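NURA (Sulfolobus solfataricus, PDB 2YGK) is a manganese-dependent nuclease that processes linear DNA ends and, with the HerA helicase, probably stimulates 5'-strand resection in double-strand break repair. Local coordinates at residues A[123-128]-A[191-196]; A[196-201]-A[272-277]; A[66-71]-A[95-100]; A[160-165]-A[176-181]. All coordinates share one frame; numbering follows the deposited sequence. Where two conformers were deposited one is given.

Along the chain contact 3 closes first, then contact 1 spans residues 123-196 with contact 4 nested inside its loop, and contact 2 follows in series. Contacts 2 and 3 lie within the mixed sheet that carries the manganese-binding Asp58 and Asp133, their centres 36 Å apart on opposite sides of the chain's centre; contact 3 is at the outer hairpin, which meets the second subunit. Contacts 1 and 4, centres 23 Å apart, both use helix 171-193: contact 4 packs a short helix on it, and contact 1 sets the loop before strand 129-133 against its end. Contacts 1 and 2 touch and share Asn196, where the chain passes from that helix into strand 197-201.

Contact 1 of 4, residues A[123-128]-A[191-196]; sequences DGSKGD and EEYDGN
Tyr193 lays one corner of its ring, CE1, CZ and OH, against the backbone of Gly124 and Ser125. Its OH is 3.0 Å from Ser125 N and 3.4 Å from Gly124 CA, and CE1 comes to 3.5 Å from Gly124 C. With Tyr193 CG anti to the carbonyl carbon, beside the backbone N (chi1 -59°), the ring is directed at this peptide, which it can reach because Gly124 carries no side chain. One ring face is covered by its helix neighbour: Glu192 CG lies 3.4 Å above the plane, over the centre. More loosely, Asn196 CB meets Asp128 O at 3.7 Å; the carboxylate of Asp128 accepts from Lys53 N. Behind the first shell, Lys126 N bonds to Asp123 O, while Lys126 NZ forms a salt bridge at 2.9 Å with Asp123 OD1, which receives it on its anti lone pair. Asp123 OD2 takes hydrogen bonds from Ser78 and Ser90, tying this turn to the sheet. Asn196 N closes a turn onto Tyr193 O at 2.7 Å, where helix 171-193 gives way to strand 197-201. Tyr193 OH thus lies close to both Ser125 N and, at 3.0 Å, Glu192 OE2, a carboxylate that may polarise the phenol.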
# COMPACT_ATOMS: atom_id res chain seq x y z
N ASP A 123 21.69 15.35 -15.28
CA ASP A 123 22.00 16.71 -14.86
C ASP A 123 22.89 16.77 -13.65
O ASP A 123 23.16 17.86 -13.16
CB ASP A 123 20.72 17.50 -14.54
CG ASP A 123 19.71 17.49 -15.70
OD1 ASP A 123 20.09 17.78 -16.86
OD2 ASP A 123 18.53 17.22 -15.43
N GLY A 124 23.36 15.62 -13.19
CA GLY A 124 24.18 15.59 -11.97
C GLY A 124 25.43 16.44 -12.02
O GLY A 124 25.78 17.12 -11.06
N SER A 125 26.10 16.42 -13.16
CA SER A 125 27.36 17.11 -13.34
C SER A 125 27.20 18.61 -13.38
O SER A 125 28.18 19.32 -13.37
CB SER A 125 28.01 16.63 -14.61
OG SER A 125 27.03 16.54 -15.61
N LYS A 126 25.98 19.12 -13.38
CA LYS A 126 25.77 20.56 -13.33
C LYS A 126 25.86 21.17 -11.92
O LYS A 126 25.73 22.39 -11.76
CB LYS A 126 24.42 20.91 -13.97
CG LYS A 126 24.26 20.29 -15.32
CD LYS A 126 23.23 20.99 -16.16
CE LYS A 126 23.17 20.39 -17.58
NZ LYS A 126 22.61 19.02 -17.60
N GLY A 127 26.11 20.36 -10.90
CA GLY A 127 26.22 20.90 -9.54
C GLY A 127 27.43 20.40 -8.78
O GLY A 127 28.22 19.62 -9.31
N ASP A 128 27.57 20.85 -7.55
CA ASP A 128 28.64 20.40 -6.69
C ASP A 128 28.20 19.16 -5.93
O ASP A 128 29.02 18.31 -5.59
CB ASP A 128 29.03 21.50 -5.69
CG ASP A 128 29.48 22.80 -6.38
OD1 ASP A 128 30.28 22.73 -7.34
OD2 ASP A 128 29.01 23.89 -5.97
N GLU A 191 29.82 5.65 -9.45
CA GLU A 191 31.14 5.75 -10.07
C GLU A 191 31.44 7.12 -10.72
O GLU A 191 32.58 7.52 -10.75
CB GLU A 191 31.42 4.60 -11.03
CG GLU A 191 30.61 4.61 -12.30
CD GLU A 191 31.04 3.52 -13.26
OE1 GLU A 191 32.27 3.29 -13.39
OE2 GLU A 191 30.15 2.90 -13.88
N GLU A 192 30.43 7.82 -11.22
CA GLU A 192 30.65 9.11 -11.84
C GLU A 192 30.69 10.22 -10.76
O GLU A 192 31.36 11.26 -10.92
CB GLU A 192 29.56 9.38 -12.90
CG GLU A 192 29.45 10.84 -13.38
CD GLU A 192 28.59 11.03 -14.64
OE1 GLU A 192 27.98 10.05 -15.15
OE2 GLU A 192 28.54 12.19 -15.13
N TYR A 193 29.98 10.02 -9.65
CA TYR A 193 29.84 11.10 -8.70
C TYR A 193 30.26 10.76 -7.29
O TYR A 193 29.99 11.55 -6.39
CB TYR A 193 28.40 11.57 -8.68
CG TYR A 193 27.88 12.05 -10.00
CD1 TYR A 193 28.26 13.28 -10.51
CD2 TYR A 193 26.95 11.31 -10.71
CE1 TYR A 193 27.75 13.77 -11.72
CE2 TYR A 193 26.43 11.78 -11.93
CZ TYR A 193 26.84 13.02 -12.42
OH TYR A 193 26.34 13.49 -13.61
N ASP A 194 30.92 9.62 -7.09
CA ASP A 194 31.68 9.32 -5.85
C ASP A 194 30.93 9.86 -4.61
O ASP A 194 29.73 9.62 -4.50
CB ASP A 194 33.13 9.87 -5.90
CG ASP A 194 34.11 9.00 -6.76
OD1 ASP A 194 33.64 8.29 -7.70
OD2 ASP A 194 35.36 9.03 -6.48
N GLY A 195 31.58 10.63 -3.74
CA GLY A 195 30.87 11.16 -2.58
C GLY A 195 30.00 12.39 -2.80
O GLY A 195 29.52 12.95 -1.86
N ASN A 196 29.81 12.83 -4.03
CA ASN A 196 29.05 14.05 -4.30
C ASN A 196 27.52 13.82 -4.26
O ASN A 196 26.73 14.74 -4.44
CB ASN A 196 29.45 14.65 -5.66
CG ASN A 196 30.96 15.04 -5.74
OD1 ASN A 196 31.62 15.34 -4.74
ND2 ASN A 196 31.49 15.05 -6.97

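Contact 2 of 4, residues A[196-201]-A[272-277]; sequences NVLWIS and VDIVGR
Trp199 and Asp273 form an antiparallel hydrogen-bonded pair in the central sheet of this RNase H-clan nuclease. Trp199 N donates to Asp273 O at 3.0 Å, with the donor in the carbonyl plane, and Asp273 N returns a bond to Trp199 O at 3.1 Å. Both are nearly straight, 168° and 166° at the hydrogen. Trp199 CG, anti to the carbonyl carbon and beside the backbone N (chi1 -55°), starts the indole next to the same Asp273 O, which sits in plane at the ring edge, 3.2 Å from Trp199 CD1. Val197 CG1 covers one ring face 3.3 Å above the plane, offset toward the rim. On the other face of the sheet the side chains of the two segments that meet are apolar. There Leu198 and Ile274 lie side by side, pointing the same way, with Leu198 CD2 3.9 Å from Ile274 CD1, and Ile200 CG1 meets Val272 CG2 at 4.2 Å across the non-hydrogen-bonded pair. Against this tight packing stands a wetter corner, where a water lies 2.7 Å from Trp199 O and also reaches Ser201 OG; Asp273 OD1 is held by Thr258 and Arg271, OD2 by Leu136 N. The strands part toward Gly276 and the exposed, poorly ordered Arg277. Strand 129-133 continues the sheet beyond 197-201 in parallel and leads to the manganese ligand Asp133, its side chain about 6 Å from that of Ile200; strand 255-262 flanks 270-275. Trp199 rests on helix 136-140, and Val197 and Val275 on helix 171-193.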
# COMPACT_ATOMS: atom_id res chain seq x y z
N ASN A 196 29.81 12.83 -4.03
CA ASN A 196 29.05 14.05 -4.30
C ASN A 196 27.52 13.82 -4.26
O ASN A 196 26.73 14.74 -4.44
CB ASN A 196 29.45 14.65 -5.66
CG ASN A 196 30.96 15.04 -5.74
OD1 ASN A 196 31.62 15.34 -4.74
ND2 ASN A 196 31.49 15.05 -6.97
N VAL A 197 27.09 12.58 -4.04
CA VAL A 197 25.67 12.28 -3.99
C VAL A 197 25.22 12.13 -2.53
O VAL A 197 25.80 11.35 -1.76
CB VAL A 197 25.30 10.99 -4.75
CG1 VAL A 197 23.82 10.94 -4.91
CG2 VAL A 197 25.97 10.96 -6.08
N LEU A 198 24.18 12.87 -2.17
CA LEU A 198 23.65 12.84 -0.84
C LEU A 198 22.29 12.27 -0.97
O LEU A 198 21.44 12.82 -1.66
CB LEU A 198 23.55 14.25 -0.26
CG LEU A 198 24.89 14.99 -0.14
CD1 LEU A 198 24.67 16.29 0.55
CD2 LEU A 198 25.93 14.14 0.60
N TRP A 199 22.08 11.16 -0.28
CA TRP A 199 20.85 10.48 -0.33
C TRP A 199 20.09 10.80 0.96
O TRP A 199 20.38 10.24 2.02
CB TRP A 199 21.13 8.98 -0.43
CG TRP A 199 22.02 8.60 -1.59
CD1 TRP A 199 23.39 8.63 -1.64
CD2 TRP A 199 21.59 8.08 -2.84
NE1 TRP A 199 23.84 8.18 -2.86
CE2 TRP A 199 22.75 7.83 -3.61
CE3 TRP A 199 20.33 7.79 -3.39
CZ2 TRP A 199 22.69 7.31 -4.90
CZ3 TRP A 199 20.27 7.27 -4.65
CH2 TRP A 199 21.46 7.04 -5.40
N ILE A 200 19.08 11.64 0.86
CA ILE A 200 18.45 12.19 2.04
C ILE A 200 17.04 11.66 2.25
O ILE A 200 16.25 11.65 1.29
CB ILE A 200 18.39 13.69 1.90
CG1 ILE A 200 19.83 14.22 1.92
CG2 ILE A 200 17.56 14.29 2.98
CD1 ILE A 200 19.93 15.67 1.72
N SER A 201 16.73 11.25 3.48
CA SER A 201 15.39 10.83 3.81
C SER A 201 14.87 11.42 5.13
O SER A 201 15.60 11.55 6.08
CB SER A 201 15.24 9.27 3.81
OG SER A 201 16.26 8.55 4.49
N VAL A 272 21.26 11.13 6.22
CA VAL A 272 22.06 11.33 5.01
C VAL A 272 22.94 10.12 4.80
O VAL A 272 23.65 9.73 5.72
CB VAL A 272 22.96 12.55 5.13
CG1 VAL A 272 23.74 12.68 3.88
CG2 VAL A 272 22.18 13.84 5.41
N ASP A 273 22.89 9.53 3.61
CA ASP A 273 23.84 8.50 3.21
C ASP A 273 24.74 9.08 2.15
O ASP A 273 24.28 9.69 1.21
CB ASP A 273 23.15 7.30 2.60
CG ASP A 273 22.16 6.64 3.54
OD1 ASP A 273 22.41 6.77 4.74
OD2 ASP A 273 21.12 6.04 3.05
N ILE A 274 26.04 8.87 2.29
CA ILE A 274 27.00 9.35 1.33
C ILE A 274 28.00 8.22 1.08
O ILE A 274 28.56 7.71 2.01
CB ILE A 274 27.66 10.69 1.84
CG1 ILE A 274 28.87 11.09 1.02
CG2 ILE A 274 28.11 10.58 3.25
CD1 ILE A 274 29.40 12.46 1.45
N VAL A 275 28.18 7.80 -0.16
CA VAL A 275 29.13 6.73 -0.48
C VAL A 275 30.59 7.22 -0.41
O VAL A 275 31.02 8.10 -1.18
CB VAL A 275 28.94 6.16 -1.89
CG1 VAL A 275 30.11 5.28 -2.25
CG2 VAL A 275 27.61 5.41 -2.00
N GLY A 276 31.34 6.60 0.48
CA GLY A 276 32.72 6.98 0.74
C GLY A 276 32.95 7.06 2.23
O GLY A 276 32.02 6.82 3.03
N ARG A 277 34.19 7.36 2.61
CA ARG A 277 34.49 7.72 4.00
C ARG A 277 34.38 9.23 4.15
O ARG A 277 34.73 10.01 3.26
CB ARG A 277 35.86 7.22 4.48
CG ARG A 277 35.77 6.10 5.54
CD ARG A 277 37.11 5.40 5.73
NE ARG A 277 36.96 3.95 5.87
CZ ARG A 277 37.85 3.04 5.46
NH1 ARG A 277 38.99 3.40 4.87
NH2 ARG A 277 37.60 1.75 5.65
O HOH W 1 19.17 8.45 3.58

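Contact 3 of 4, residues A[66-71]-A[95-100]; sequences MRIGIV and IGIFKP
Phe98 faces Ile70 across the antiparallel beta hairpin of strands 70-82 and 85-98, but only its root takes part: Phe98 CB is 4.2 Å from Ile70 CB, while the ring leads away from segment 66-71 to stack with Tyr72 and receive Arg107 in a cation-pi contact. The puckered Pro100 ring brings CD to 4.3 Å from Gly69 CA and packs on Tyr214 of the second subunit. Two backbone bonds hold the pair, Ile70 N to Phe98 O at 2.8 Å and Phe98 N to Ile70 O at 2.7 Å. The next pair, Val71 and Ile97, is non-hydrogen-bonded and turns its side chains to the other face of the sheet, where Val71 touches helix 313-330. Ile70 and Phe98 pack instead on helix 104-123. The second subunit meets this end of the hairpin: its Gln19 accepts from Ile97 N and its Asp213 pairs with Lys99 across the dimer interface. Gly69, with positive phi (141°), brings its CA to 3.4 Å from Phe98 O in a CA-H...O contact. Ile97 CG2, anti to the backbone N, meets Ile68 O at 3.7 Å. Ile68 crosses Ile97 at about a right angle, Ile68 CG2 resting 3.9 Å from Ile97 CD1.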
# COMPACT_ATOMS: atom_id res chain seq x y z
N MSE A 66 -8.31 -0.22 -13.06
CA MSE A 66 -9.48 0.01 -13.86
C MSE A 66 -9.71 -1.17 -14.78
O MSE A 66 -8.94 -2.13 -14.78
CB MSE A 66 -9.33 1.31 -14.63
CG MSE A 66 -9.78 2.50 -13.80
SE MSE A 66 -9.22 4.17 -14.58
CE MSE A 66 -10.41 4.30 -16.11
N ARG A 67 -10.80 -1.11 -15.53
CA ARG A 67 -11.15 -2.21 -16.40
C ARG A 67 -10.12 -2.37 -17.52
O ARG A 67 -9.65 -3.46 -17.75
CB ARG A 67 -12.57 -2.05 -16.92
CG ARG A 67 -13.61 -2.26 -15.84
CD ARG A 67 -14.98 -2.39 -16.42
NE ARG A 67 -15.43 -1.18 -17.10
CZ ARG A 67 -16.31 -0.30 -16.62
NH1 ARG A 67 -16.88 -0.46 -15.42
NH2 ARG A 67 -16.63 0.75 -17.36
N ILE A 68 -9.75 -1.29 -18.20
CA ILE A 68 -8.73 -1.36 -19.25
C ILE A 68 -7.36 -1.82 -18.71
O ILE A 68 -6.52 -2.28 -19.47
CB ILE A 68 -8.58 -0.00 -19.97
CG1 ILE A 68 -8.00 -0.16 -21.37
CG2 ILE A 68 -7.71 0.97 -19.17
CD1 ILE A 68 -8.95 -0.74 -22.39
N GLY A 69 -7.16 -1.70 -17.40
CA GLY A 69 -5.98 -2.18 -16.71
C GLY A 69 -5.60 -1.17 -15.65
O GLY A 69 -6.45 -0.40 -15.22
N ILE A 70 -4.32 -1.15 -15.26
CA ILE A 70 -3.78 -0.20 -14.30
C ILE A 70 -3.29 1.03 -15.03
O ILE A 70 -2.22 1.02 -15.65
CB ILE A 70 -2.60 -0.77 -13.50
CG1 ILE A 70 -2.89 -2.19 -13.01
CG2 ILE A 70 -2.29 0.14 -12.32
CD1 ILE A 70 -4.17 -2.29 -12.23
N VAL A 71 -4.06 2.11 -14.95
CA VAL A 71 -3.70 3.35 -15.61
C VAL A 71 -2.74 4.12 -14.73
O VAL A 71 -3.13 4.50 -13.65
CB VAL A 71 -4.92 4.23 -15.86
CG1 VAL A 71 -4.50 5.57 -16.49
CG2 VAL A 71 -5.95 3.49 -16.77
N ILE A 95 2.74 8.76 -19.06
CA ILE A 95 1.42 8.15 -18.72
C ILE A 95 1.24 6.87 -19.51
O ILE A 95 1.66 6.78 -20.65
CB ILE A 95 0.24 9.05 -19.10
CG1 ILE A 95 0.31 10.39 -18.38
CG2 ILE A 95 -1.07 8.37 -18.74
CD1 ILE A 95 -0.72 11.40 -18.89
N GLY A 96 0.58 5.88 -18.93
CA GLY A 96 0.39 4.60 -19.60
C GLY A 96 -0.59 3.69 -18.90
O GLY A 96 -1.21 4.10 -17.90
N ILE A 97 -0.73 2.46 -19.42
CA ILE A 97 -1.58 1.42 -18.84
C ILE A 97 -0.79 0.13 -18.65
O ILE A 97 -0.15 -0.30 -19.57
CB ILE A 97 -2.74 1.07 -19.79
CG1 ILE A 97 -3.54 2.32 -20.17
CG2 ILE A 97 -3.65 0.00 -19.18
CD1 ILE A 97 -4.63 2.05 -21.23
N PHE A 98 -0.82 -0.49 -17.47
CA PHE A 98 -0.32 -1.88 -17.36
C PHE A 98 -1.47 -2.87 -17.35
O PHE A 98 -2.59 -2.55 -16.97
CB PHE A 98 0.48 -2.10 -16.08
CG PHE A 98 1.82 -1.44 -16.06
CD1 PHE A 98 2.60 -1.33 -17.19
CD2 PHE A 98 2.33 -0.95 -14.86
CE1 PHE A 98 3.86 -0.73 -17.15
CE2 PHE A 98 3.61 -0.33 -14.81
CZ PHE A 98 4.37 -0.22 -15.95
N LYS A 99 -1.17 -4.09 -17.79
CA LYS A 99 -2.07 -5.21 -17.67
C LYS A 99 -2.20 -5.52 -16.18
O LYS A 99 -1.25 -5.30 -15.44
CB LYS A 99 -1.52 -6.45 -18.38
CG LYS A 99 -1.40 -6.31 -19.87
CD LYS A 99 -1.23 -7.67 -20.53
CE LYS A 99 -0.27 -7.62 -21.72
NZ LYS A 99 -0.27 -8.91 -22.47
N PRO A 100 -3.38 -6.04 -15.76
CA PRO A 100 -3.67 -6.36 -14.37
C PRO A 100 -2.64 -7.30 -13.75
O PRO A 100 -2.21 -8.23 -14.41
CB PRO A 100 -5.03 -7.04 -14.45
CG PRO A 100 -5.66 -6.45 -15.63
CD PRO A 100 -4.57 -6.20 -16.60

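Contact 4 of 4, residues A[160-165]-A[176-181]; sequences VDLNGI and DLLMLL
Ile165 reaches from helix 162-166 onto helix 171-193, where it meets Leu177, Leu178 and Leu181. Its CB points toward the longer helix and forks there. The CG2 branch, anti to the backbone N, touches both Leu177 CB, at 3.9 Å, and Leu178 CG, at 3.8 Å. The CG1 branch lies anti to the carbonyl carbon (chi1 -70°) and runs on extended (chi2 168°), bringing its terminal CD1 to 3.7 Å from Leu181 CD2. That same Leu181 methyl is shared with Leu162, whose CD2 approaches it to 3.5 Å as the two leucines cross at about a right angle. Every touch is between carbons, and the helix pair is held by apolar packing. Two adjoining residues set the start of the short helix: Val160 closes helix 151-159 in a Schellman motif with positive phi, and Asp161 follows as N-cap, its OD1 weakly accepting from Gly164 N at 3.1 Å. The backbone bond from Ile165 N to Asp161 O opens the first turn. Around this packing, helix 104-123 covers Leu162 with Ala114 and Leu115 and meets Leu178 through Leu110, while Ile157 of helix 151-159 lies against Leu177.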
# COMPACT_ATOMS: atom_id res chain seq x y z
N VAL A 160 19.80 0.77 -21.27
CA VAL A 160 18.89 1.66 -20.55
C VAL A 160 17.64 1.89 -21.37
O VAL A 160 17.25 3.03 -21.62
CB VAL A 160 19.58 3.01 -20.19
CG1 VAL A 160 18.63 3.88 -19.36
CG2 VAL A 160 20.91 2.78 -19.45
N ASP A 161 17.01 0.80 -21.77
CA ASP A 161 15.87 0.85 -22.67
C ASP A 161 14.56 0.68 -21.88
O ASP A 161 14.05 -0.44 -21.75
CB ASP A 161 16.03 -0.24 -23.74
CG ASP A 161 15.04 -0.11 -24.90
OD1 ASP A 161 14.20 0.83 -24.89
OD2 ASP A 161 15.11 -0.96 -25.82
N LEU A 162 14.04 1.78 -21.35
CA LEU A 162 12.78 1.73 -20.59
C LEU A 162 11.64 1.23 -21.46
O LEU A 162 10.92 0.33 -21.05
CB LEU A 162 12.38 3.09 -20.03
CG LEU A 162 13.08 3.52 -18.76
CD1 LEU A 162 12.51 4.85 -18.34
CD2 LEU A 162 12.93 2.48 -17.66
N ASN A 163 11.49 1.81 -22.65
CA ASN A 163 10.45 1.39 -23.60
C ASN A 163 10.48 -0.11 -23.85
O ASN A 163 9.44 -0.74 -24.02
CB ASN A 163 10.55 2.15 -24.94
CG ASN A 163 10.01 3.58 -24.86
OD1 ASN A 163 10.38 4.37 -23.98
ND2 ASN A 163 9.12 3.93 -25.80
N GLY A 164 11.69 -0.68 -23.87
CA GLY A 164 11.89 -2.12 -24.03
C GLY A 164 11.45 -2.95 -22.83
O GLY A 164 10.74 -3.95 -22.99
N ILE A 165 11.89 -2.55 -21.64
CA ILE A 165 11.58 -3.27 -20.41
C ILE A 165 10.07 -3.26 -20.16
O ILE A 165 9.49 -4.27 -19.75
CB ILE A 165 12.34 -2.67 -19.20
CG1 ILE A 165 13.83 -2.98 -19.30
CG2 ILE A 165 11.79 -3.22 -17.89
CD1 ILE A 165 14.69 -2.21 -18.32
N ASP A 176 11.32 -7.58 -12.01
CA ASP A 176 12.71 -7.97 -11.77
C ASP A 176 13.70 -7.27 -12.70
O ASP A 176 14.76 -6.83 -12.26
CB ASP A 176 12.89 -9.50 -11.82
CG ASP A 176 12.45 -10.18 -10.53
OD1 ASP A 176 11.90 -9.50 -9.63
OD2 ASP A 176 12.69 -11.40 -10.38
N LEU A 177 13.35 -7.13 -13.98
CA LEU A 177 14.15 -6.30 -14.87
C LEU A 177 14.25 -4.86 -14.40
O LEU A 177 15.31 -4.26 -14.52
CB LEU A 177 13.59 -6.29 -16.28
CG LEU A 177 14.04 -7.41 -17.19
CD1 LEU A 177 13.48 -7.11 -18.59
CD2 LEU A 177 15.57 -7.59 -17.21
N LEU A 178 13.16 -4.28 -13.91
CA LEU A 178 13.20 -2.90 -13.42
C LEU A 178 14.08 -2.76 -12.18
O LEU A 178 14.79 -1.80 -12.05
CB LEU A 178 11.80 -2.36 -13.16
CG LEU A 178 11.01 -1.96 -14.42
CD1 LEU A 178 9.48 -1.87 -14.20
CD2 LEU A 178 11.56 -0.66 -14.96
N MSE A 179 14.03 -3.75 -11.29
CA MSE A 179 14.90 -3.76 -10.13
C MSE A 179 16.36 -3.72 -10.57
O MSE A 179 17.15 -2.90 -10.07
CB MSE A 179 14.64 -5.01 -9.29
CG MSE A 179 13.34 -4.94 -8.53
SE MSE A 179 13.00 -6.53 -7.50
CE MSE A 179 14.41 -6.30 -6.15
N LEU A 180 16.73 -4.60 -11.49
CA LEU A 180 18.08 -4.62 -12.04
C LEU A 180 18.49 -3.27 -12.62
O LEU A 180 19.55 -2.74 -12.27
CB LEU A 180 18.23 -5.69 -13.13
CG LEU A 180 18.97 -6.98 -12.76
CD1 LEU A 180 19.17 -7.83 -14.00
CD2 LEU A 180 20.33 -6.70 -12.11
N LEU A 181 17.63 -2.70 -13.46
CA LEU A 181 17.89 -1.38 -14.05
C LEU A 181 18.26 -0.34 -12.99
O LEU A 181 19.25 0.40 -13.12
CB LEU A 181 16.67 -0.89 -14.83
CG LEU A 181 16.91 0.41 -15.61
CD1 LEU A 181 18.16 0.29 -16.48
CD2 LEU A 181 15.70 0.81 -16.44